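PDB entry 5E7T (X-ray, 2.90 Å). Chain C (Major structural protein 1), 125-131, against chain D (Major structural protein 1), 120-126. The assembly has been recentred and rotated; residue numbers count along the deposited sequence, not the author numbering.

Chain C (125-131) DNQAISM
Chain D (120-126) GYTNGHD

No hydrogen bond joins the two stretches, although both carry strand residues and amide side chains; 334 Å² (both sides summed) is buried without one. The touching parts run 115° apart, and no backbone hydrogen bond pairs them. Register is set by Gln127(C) CA to Asn123(D) CA at 5.4 Å, Ile129(C) CA to Thr122(D) CA at 5.5 Å, and Ser130(C) CA to Tyr121(D) CA at 6.8 Å: chain C ascends as chain D descends. Even where strand residues meet, Ser130(C) N stays 4.2 Å from Tyr121(D) O.

In chain C, Asn126(C) turns through a left-handed conformation (phi/psi 54/46), after which Gln127(C) (-150/126), Ala128(C) (-97/117) and Ile129(C) (-108/150) are extended. In chain D, Tyr121(D) (-100/145), Thr122(D) (-143/152) and Asn123(D) (-151/140) are extended; Gly124(D) (67/-146) and His125(D) (39/59) then bend the chain with positive phi.

Asn123(D), chi1 t (-154°), points its CA-to-CB bond toward chain C. Its CB lies 3.9 Å from Gln127(C) CB and 3.9 Å from Ala128(C) N, while its ND2 reaches 3.8 Å from Gln127(C) CA, so the amide rests against backbone carbon. The CA-to-CB bond of Gln127(C) points sideways, and chi1 m, chi2 t and chi3 -44° carry NE2 to 3.4 Å from Gly124(D) CA. The absence of a side chain makes this approach possible: an ideal CB on Gly124(D) would sit 2.1 Å from Gln127(C) NE2, a clash, and the positive phi independently favours glycine.

Ala128(C) packs on Tyr121(D), whose t rotamer (chi1 180°, chi2 81°) brings the ring nearer chain C although its CA-to-CB bond points sideways. The apolar contact is Ala128(C) CB to Tyr121(D) CE2 at 3.6 Å; Ala128(C) O approaches the ring obliquely, 3.3 Å from Tyr121(D) CD2. The methyl and the carbonyl of Ala128(C) thus both lie close to the ring.

The CA-to-CB bond of Ile129(C) points away from chain D, but chi1 m (-70°) and chi2 m (-60°) swing CD1 back. That methyl lies 3.3 Å from His125(D) CE1, oblique to the imidazole, 3.7 Å from Asn123(D) O and 4.1 Å from Thr122(D) OG1, making an apolar tip among largely polar neighbours. The CA-to-CB bond of His125(D) points sideways, and with chi1 p (61°) and chi2 -94° its ring comes nearer; its NE2 is hydrogen-bonded elsewhere in the structure.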

ATOM      1  N   ASP C 125      32.375  46.053  60.540  1.00172.21           N
ATOM      2  CA  ASP C 125      33.716  45.597  60.139  1.00172.86           C
ATOM      3  C   ASP C 125      34.332  44.585  61.119  1.00175.94           C
ATOM      4  O   ASP C 125      34.258  44.782  62.333  1.00175.37           O
ATOM      5  CB  ASP C 125      34.663  46.788  59.881  1.00176.02           C
ATOM      6  CG  ASP C 125      36.028  46.401  59.329  1.00184.91           C
ATOM      7  OD1 ASP C 125      36.077  45.641  58.334  1.00185.81           O
ATOM      8  OD2 ASP C 125      37.043  46.859  59.888  1.00189.53           O
ATOM      9  N   ASN C 126      34.922  43.495  60.562  1.00172.19           N
ATOM     10  CA  ASN C 126      35.571  42.358  61.242  1.00171.70           C
ATOM     11  C   ASN C 126      34.645  41.685  62.294  1.00172.95           C
ATOM     12  O   ASN C 126      35.052  41.370  63.419  1.00172.36           O
ATOM     13  CB  ASN C 126      36.954  42.726  61.797  1.00173.39           C
ATOM     14  CG  ASN C 126      38.050  42.595  60.763  1.00194.75           C
ATOM     15  OD1 ASN C 126      38.278  43.491  59.943  1.00187.16           O
ATOM     16  ND2 ASN C 126      38.748  41.467  60.767  1.00189.67           N
ATOM     17  N   GLN C 127      33.390  41.451  61.867  1.00167.50           N
ATOM     18  CA  GLN C 127      32.272  40.802  62.562  1.00165.12           C
ATOM     19  C   GLN C 127      31.446  40.161  61.430  1.00167.14           C
ATOM     20  O   GLN C 127      31.100  40.865  60.479  1.00166.83           O
ATOM     21  CB  GLN C 127      31.399  41.843  63.309  1.00165.53           C
ATOM     22  CG  GLN C 127      32.052  42.538  64.510  1.00177.05           C
ATOM     23  CD  GLN C 127      31.173  43.610  65.127  1.00189.22           C
ATOM     24  OE1 GLN C 127      30.550  44.434  64.445  1.00183.61           O
ATOM     25  NE2 GLN C 127      31.148  43.658  66.444  1.00179.50           N
ATOM     26  N   ALA C 128      31.165  38.841  61.496  1.00161.92           N
ATOM     27  CA  ALA C 128      30.411  38.152  60.436  1.00160.36           C
ATOM     28  C   ALA C 128      28.907  37.994  60.730  1.00161.32           C
ATOM     29  O   ALA C 128      28.525  37.336  61.702  1.00160.04           O
ATOM     30  CB  ALA C 128      31.049  36.807  60.119  1.00161.49           C
ATOM     31  N   ILE C 129      28.062  38.613  59.882  1.00156.73           N
ATOM     32  CA  ILE C 129      26.591  38.605  59.985  1.00154.92           C
ATOM     33  C   ILE C 129      25.990  37.721  58.876  1.00157.84           C
ATOM     34  O   ILE C 129      26.594  37.619  57.807  1.00158.56           O
ATOM     35  CB  ILE C 129      26.048  40.085  59.959  1.00158.13           C
ATOM     36  CG1 ILE C 129      26.408  40.866  61.253  1.00158.90           C
ATOM     37  CG2 ILE C 129      24.552  40.214  59.635  1.00157.31           C
ATOM     38  CD1 ILE C 129      25.887  40.313  62.578  1.00165.06           C
ATOM     39  N   SER C 130      24.810  37.087  59.129  1.00152.31           N
ATOM     40  CA  SER C 130      24.103  36.243  58.149  1.00150.91           C
ATOM     41  C   SER C 130      23.832  36.995  56.841  1.00154.82           C
ATOM     42  O   SER C 130      23.466  38.171  56.864  1.00154.98           O
ATOM     43  CB  SER C 130      22.797  35.703  58.725  1.00151.99           C
ATOM     44  OG  SER C 130      22.054  34.941  57.788  1.00156.28           O
ATOM     45  N   MET C 131      24.091  36.325  55.714  1.00150.98           N
ATOM     46  CA  MET C 131      23.899  36.836  54.359  1.00151.54           C
ATOM     47  C   MET C 131      23.634  35.650  53.393  1.00157.37           C
ATOM     48  O   MET C 131      24.417  35.440  52.457  1.00158.70           O
ATOM     49  CB  MET C 131      25.080  37.745  53.917  1.00155.31           C
ATOM     50  CG  MET C 131      26.462  37.106  54.050  1.00159.61           C
ATOM     51  SD  MET C 131      27.855  38.230  53.794  1.00166.09           S
ATOM     52  CE  MET C 131      27.689  38.597  52.064  1.00163.91           C
TER
ATOM     53  N   GLY D 120      24.337  28.734  62.174  1.00164.06           N
ATOM     54  CA  GLY D 120      24.013  30.160  62.165  1.00165.24           C
ATOM     55  C   GLY D 120      24.853  30.981  63.124  1.00171.48           C
ATOM     56  O   GLY D 120      24.673  30.897  64.343  1.00170.74           O
ATOM     57  N   TYR D 121      25.762  31.799  62.567  1.00170.53           N
ATOM     58  CA  TYR D 121      26.713  32.636  63.302  1.00172.40           C
ATOM     59  C   TYR D 121      26.288  34.116  63.412  1.00178.37           C
ATOM     60  O   TYR D 121      25.675  34.666  62.491  1.00177.62           O
ATOM     61  CB  TYR D 121      28.116  32.483  62.667  1.00174.40           C
ATOM     62  CG  TYR D 121      29.229  33.286  63.305  1.00177.69           C
ATOM     63  CD1 TYR D 121      29.872  32.838  64.454  1.00180.08           C
ATOM     64  CD2 TYR D 121      29.700  34.453  62.710  1.00179.51           C
ATOM     65  CE1 TYR D 121      30.925  33.555  65.024  1.00182.10           C
ATOM     66  CE2 TYR D 121      30.741  35.186  63.278  1.00181.72           C
ATOM     67  CZ  TYR D 121      31.355  34.731  64.432  1.00189.96           C
ATOM     68  OH  TYR D 121      32.388  35.458  64.974  1.00192.89           O
ATOM     69  N   THR D 122      26.624  34.744  64.562  1.00177.08           N
ATOM     70  CA  THR D 122      26.357  36.151  64.884  1.00178.25           C
ATOM     71  C   THR D 122      27.544  36.736  65.686  1.00184.77           C
ATOM     72  O   THR D 122      28.237  35.987  66.381  1.00184.73           O
ATOM     73  CB  THR D 122      24.962  36.313  65.538  1.00186.54           C
ATOM     74  OG1 THR D 122      24.435  37.604  65.240  1.00186.31           O
ATOM     75  CG2 THR D 122      24.960  36.059  67.048  1.00185.79           C
ATOM     76  N   ASN D 123      27.784  38.063  65.573  1.00183.24           N
ATOM     77  CA  ASN D 123      28.895  38.773  66.224  1.00184.14           C
ATOM     78  C   ASN D 123      28.518  40.240  66.510  1.00191.18           C
ATOM     79  O   ASN D 123      27.884  40.884  65.672  1.00191.06           O
ATOM     80  CB  ASN D 123      30.136  38.715  65.307  1.00182.24           C
ATOM     81  CG  ASN D 123      31.491  38.826  65.972  1.00195.85           C
ATOM     82  OD1 ASN D 123      31.672  39.470  67.011  1.00187.75           O
ATOM     83  ND2 ASN D 123      32.497  38.249  65.332  1.00185.75           N
ATOM     84  N   GLY D 124      28.929  40.745  67.678  1.00189.92           N
ATOM     85  CA  GLY D 124      28.686  42.116  68.131  1.00190.90           C
ATOM     86  C   GLY D 124      27.233  42.449  68.415  1.00195.67           C
ATOM     87  O   GLY D 124      26.476  41.582  68.865  1.00194.86           O
ATOM     88  N   HIS D 125      26.838  43.723  68.141  1.00193.41           N
ATOM     89  CA  HIS D 125      25.494  44.308  68.304  1.00194.07           C
ATOM     90  C   HIS D 125      24.744  43.823  69.587  1.00199.15           C
ATOM     91  O   HIS D 125      23.653  43.251  69.501  1.00198.94           O
ATOM     92  CB  HIS D 125      24.650  44.104  67.022  1.00194.57           C
ATOM     93  CG  HIS D 125      24.422  42.667  66.651  1.00196.97           C
ATOM     94  ND1 HIS D 125      25.251  42.009  65.763  1.00198.19           N
ATOM     95  CD2 HIS D 125      23.481  41.800  67.087  1.00198.24           C
ATOM     96  CE1 HIS D 125      24.784  40.773  65.688  1.00196.65           C
ATOM     97  NE2 HIS D 125      23.723  40.601  66.468  1.00197.00           N
ATOM     98  N   ASP D 126      25.340  44.065  70.776  1.00196.12           N
ATOM     99  CA  ASP D 126      24.777  43.650  72.073  1.00196.01           C
ATOM    100  C   ASP D 126      23.365  44.209  72.344  1.00198.68           C
ATOM    101  O   ASP D 126      23.109  45.392  72.103  1.00199.08           O
ATOM    102  CB  ASP D 126      25.740  43.972  73.236  1.00198.68           C
ATOM    103  CG  ASP D 126      25.293  43.453  74.596  1.00206.78           C
ATOM    104  OD1 ASP D 126      24.961  42.247  74.695  1.00206.83           O
ATOM    105  OD2 ASP D 126      25.286  44.249  75.562  1.00211.57           O
TER